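Local coordinates for zona pellucida sperm-binding protein 1 (Gallus gallus, PDB 6GF6) that probably cross-links egg coat filaments through homodimerisation of its N-terminal ZP-N1 domain, the part present here, at residues F17-A23 / L63-Y69. The protein carries 2 engineered substitutions. Sequence-based numbering, arbitrary orientation.
Sequences FGMQLLA and LIFSAGY
Residues 18-23 and 63-68 run antiparallel as neighbouring extended strands, axes 4.5 Å apart at closest and at 164°. Met19-Ala67, Leu21-Phe65 and Ala23-Leu63 are hydrogen-bonded pairs, each joined by two N-H...O bonds; Leu21 N to Phe65 O is 2.7 Å, and Ala23 N to Leu63 O is 3.0 Å. Gly18-Gly68, Gln20-Ser66 and Leu22-Ile64 are the non-hydrogen-bonded pairs, and Tyr69 N to Phe17 O (3.1 Å) closes the end.

Met19, Leu21, Ala23, Leu63, Phe65 and Ala67 form one face, apolar because other strands cover it. Register brings Leu21 CB to 4.2 Å from Phe65 CB; rotamers (Leu21 t, p; Phe65 chi1 t) then direct the side-chain ends, Leu21 CB lying at the Phe65 ring edge. Leu63 (m, t) packs on strand 30-36. Met19, chi1 p and then extended, brings CG to 4.3 Å from CB of the small Ala67 and CE to 4.0 Å from CD1 of Tyr69. Tyr69 (chi1 m, chi2 -37°) swings its ring over Gly18, whose CA sits 3.7 Å from the ring centroid, a CH-pi contact; a CB on Gly18 would clash with Ala67 O. The Tyr69 hydroxyl bonds to Gly15 O.

On the other face, polar Gln20 (p, t) and Ser66 (m) can hold a bridging water, 2.8 Å from Gln20 OE1 and 2.7 Å from Ser66 OG, while Gln20 NE2 bonds to Asp13; Leu22 (m, p) CD2 meets Ile64 (m, t) CG1 at 4.4 Å. The second subunit packs its Phe39 on Gln20 and Phe43 on Ser66.

Strands 9-14 and 53-57 flank the pair, and its apolar face packs on strands 80-90 and 96-107: these are the central strands of one sheet in an immunoglobulin-like ZP-N β-sandwich.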
ATOM      1  N   PHE B  17       8.749  -8.118   1.281  1.00 33.57           N
ATOM      2  CA  PHE B  17       8.709  -7.391   0.020  1.00 32.82           C
ATOM      3  C   PHE B  17       8.919  -5.893   0.168  1.00 33.65           C
ATOM      4  O   PHE B  17       9.208  -5.225  -0.828  1.00 33.72           O
ATOM      5  CB  PHE B  17       7.364  -7.656  -0.671  1.00 32.59           C
ATOM      6  CG  PHE B  17       7.125  -9.117  -0.932  1.00 36.36           C
ATOM      7  CD1 PHE B  17       7.609  -9.724  -2.079  1.00 34.60           C
ATOM      8  CD2 PHE B  17       6.456  -9.894   0.003  1.00 34.11           C
ATOM      9  CE1 PHE B  17       7.402 -11.077  -2.304  1.00 37.25           C
ATOM     10  CE2 PHE B  17       6.246 -11.244  -0.218  1.00 36.49           C
ATOM     11  CZ  PHE B  17       6.718 -11.837  -1.369  1.00 37.51           C
ATOM     12  N   GLY B  18       8.783  -5.355   1.367  1.00 36.55           N
ATOM     13  CA  GLY B  18       8.997  -3.949   1.602  1.00 31.32           C
ATOM     14  C   GLY B  18       9.221  -3.686   3.071  1.00 32.64           C
ATOM     15  O   GLY B  18       9.476  -4.603   3.853  1.00 32.66           O
ATOM     16  N   MET B  19       9.118  -2.413   3.442  1.00 34.04           N
ATOM     17  CA  MET B  19       9.317  -1.982   4.817  1.00 37.51           C
ATOM     18  C   MET B  19       8.306  -0.897   5.153  1.00 37.06           C
ATOM     19  O   MET B  19       7.727  -0.263   4.267  1.00 37.80           O
ATOM     20  CB  MET B  19      10.746  -1.472   5.041  1.00 41.72           C
ATOM     21  CG  MET B  19      11.273  -0.622   3.896  1.00 47.06           C
ATOM     22  SD  MET B  19      13.006  -0.166   4.082  1.00 53.94           S
ATOM     23  CE  MET B  19      13.482   0.023   2.368  1.00 52.54           C
ATOM     24  N   GLN B  20       8.095  -0.690   6.452  1.00 35.36           N
ATOM     25  CA  GLN B  20       7.168   0.325   6.927  1.00 35.53           C
ATOM     26  C   GLN B  20       7.764   1.046   8.127  1.00 33.33           C
ATOM     27  O   GLN B  20       8.425   0.431   8.965  1.00 36.87           O
ATOM     28  CB  GLN B  20       5.805  -0.276   7.299  1.00 33.22           C
ATOM     29  CG  GLN B  20       5.845  -1.267   8.448  1.00 34.63           C
ATOM     30  CD  GLN B  20       4.465  -1.608   8.970  1.00 38.14           C
ATOM     31  OE1 GLN B  20       3.453  -1.214   8.388  1.00 37.46           O
ATOM     32  NE2 GLN B  20       4.414  -2.341  10.075  1.00 37.35           N
ATOM     33  N   LEU B  21       7.525   2.354   8.194  1.00 35.69           N
ATOM     34  CA  LEU B  21       7.973   3.219   9.279  1.00 36.88           C
ATOM     35  C   LEU B  21       6.753   3.754  10.015  1.00 37.32           C
ATOM     36  O   LEU B  21       5.881   4.376   9.400  1.00 35.23           O
ATOM     37  CB  LEU B  21       8.829   4.358   8.722  1.00 35.27           C
ATOM     38  CG  LEU B  21       9.358   5.439   9.657  1.00 38.07           C
ATOM     39  CD1 LEU B  21      10.160   4.853  10.784  1.00 39.90           C
ATOM     40  CD2 LEU B  21      10.219   6.385   8.858  1.00 37.96           C
ATOM     41  N   LEU B  22       6.681   3.504  11.322  1.00 40.89           N
ATOM     42  CA  LEU B  22       5.537   3.905  12.132  1.00 43.31           C
ATOM     43  C   LEU B  22       5.955   4.992  13.114  1.00 41.64           C
ATOM     44  O   LEU B  22       6.969   4.856  13.804  1.00 42.54           O
ATOM     45  CB  LEU B  22       4.944   2.709  12.874  1.00 49.11           C
ATOM     46  CG  LEU B  22       4.473   1.559  11.982  1.00 53.74           C
ATOM     47  CD1 LEU B  22       5.617   0.609  11.654  1.00 59.78           C
ATOM     48  CD2 LEU B  22       3.333   0.814  12.650  1.00 54.07           C
ATOM     49  N   ALA B  23       5.178   6.072  13.161  1.00 41.14           N
ATOM     50  CA  ALA B  23       5.445   7.210  14.031  1.00 41.29           C
ATOM     51  C   ALA B  23       4.199   7.542  14.834  1.00 43.92           C
ATOM     52  O   ALA B  23       3.077   7.433  14.327  1.00 42.68           O
ATOM     53  CB  ALA B  23       5.883   8.444  13.221  1.00 39.77           C
ATOM     54  N   LEU B  63       0.879   7.200  12.266  1.00 49.10           N
ATOM     55  CA  LEU B  63       1.154   7.421  10.852  1.00 45.31           C
ATOM     56  C   LEU B  63       2.125   6.371  10.332  1.00 40.37           C
ATOM     57  O   LEU B  63       3.074   5.986  11.022  1.00 39.79           O
ATOM     58  CB  LEU B  63       1.705   8.828  10.625  1.00 47.05           C
ATOM     59  CG  LEU B  63       0.769   9.925  11.161  1.00 53.66           C
ATOM     60  CD1 LEU B  63       1.419  11.295  11.136  1.00 53.86           C
ATOM     61  CD2 LEU B  63      -0.530   9.946  10.376  1.00 55.86           C
ATOM     62  N   ILE B  64       1.848   5.878   9.127  1.00 39.21           N
ATOM     63  CA  ILE B  64       2.539   4.730   8.554  1.00 38.90           C
ATOM     64  C   ILE B  64       3.103   5.148   7.206  1.00 37.59           C
ATOM     65  O   ILE B  64       2.351   5.570   6.319  1.00 40.69           O
ATOM     66  CB  ILE B  64       1.595   3.529   8.396  1.00 41.68           C
ATOM     67  CG1 ILE B  64       0.956   3.162   9.744  1.00 41.52           C
ATOM     68  CG2 ILE B  64       2.346   2.339   7.827  1.00 41.92           C
ATOM     69  CD1 ILE B  64      -0.201   2.181   9.632  1.00 42.23           C
ATOM     70  N   PHE B  65       4.412   4.993   7.037  1.00 35.21           N
ATOM     71  CA  PHE B  65       5.072   5.149   5.747  1.00 36.93           C
ATOM     72  C   PHE B  65       5.465   3.762   5.254  1.00 37.17           C
ATOM     73  O   PHE B  65       6.172   3.034   5.959  1.00 40.92           O
ATOM     74  CB  PHE B  65       6.313   6.029   5.856  1.00 31.05           C
ATOM     75  CG  PHE B  65       7.141   6.049   4.600  1.00 34.39           C
ATOM     76  CD1 PHE B  65       6.632   6.589   3.427  1.00 31.66           C
ATOM     77  CD2 PHE B  65       8.394   5.454   4.568  1.00 30.06           C
ATOM     78  CE1 PHE B  65       7.388   6.600   2.267  1.00 31.55           C
ATOM     79  CE2 PHE B  65       9.152   5.452   3.405  1.00 32.23           C
ATOM     80  CZ  PHE B  65       8.646   6.017   2.254  1.00 29.85           C
ATOM     81  N   SER B  66       4.966   3.383   4.077  1.00 36.35           N
ATOM     82  CA  SER B  66       5.226   2.084   3.461  1.00 36.15           C
ATOM     83  C   SER B  66       6.088   2.252   2.213  1.00 37.10           C
ATOM     84  O   SER B  66       5.871   3.184   1.429  1.00 32.51           O
ATOM     85  CB  SER B  66       3.915   1.397   3.083  1.00 38.73           C
ATOM     86  OG  SER B  66       3.048   1.312   4.205  1.00 42.52           O
ATOM     87  N   ALA B  67       7.075   1.365   2.038  1.00 33.66           N
ATOM     88  CA  ALA B  67       7.983   1.425   0.895  1.00 29.11           C
ATOM     89  C   ALA B  67       8.326   0.026   0.395  1.00 30.50           C
ATOM     90  O   ALA B  67       8.816  -0.804   1.167  1.00 30.24           O
ATOM     91  CB  ALA B  67       9.264   2.173   1.271  1.00 29.29           C
ATOM     92  N   GLY B  68       8.093  -0.226  -0.893  1.00 29.49           N
ATOM     93  CA  GLY B  68       8.580  -1.449  -1.511  1.00 29.80           C
ATOM     94  C   GLY B  68      10.087  -1.426  -1.690  1.00 35.21           C
ATOM     95  O   GLY B  68      10.702  -0.369  -1.853  1.00 34.43           O
ATOM     96  N   TYR B  69      10.700  -2.615  -1.634  1.00 31.10           N
ATOM     97  CA  TYR B  69      12.156  -2.710  -1.753  1.00 32.05           C
ATOM     98  C   TYR B  69      12.666  -2.253  -3.119  1.00 38.98           C
ATOM     99  O   TYR B  69      13.809  -1.803  -3.228  1.00 40.57           O
ATOM    100  CB  TYR B  69      12.632  -4.145  -1.473  1.00 33.05           C
ATOM    101  CG  TYR B  69      12.573  -4.570  -0.022  1.00 33.19           C
ATOM    102  CD1 TYR B  69      12.878  -3.682   0.998  1.00 33.05           C
ATOM    103  CD2 TYR B  69      12.217  -5.861   0.328  1.00 33.69           C
ATOM    104  CE1 TYR B  69      12.820  -4.066   2.327  1.00 33.48           C
ATOM    105  CE2 TYR B  69      12.155  -6.255   1.654  1.00 34.10           C
ATOM    106  CZ  TYR B  69      12.458  -5.353   2.651  1.00 34.04           C
ATOM    107  OH  TYR B  69      12.405  -5.742   3.974  1.00 34.74           O
TER
HETATM  108  O   HOH W   1       2.344  -0.665   5.885  1.00 27.83           O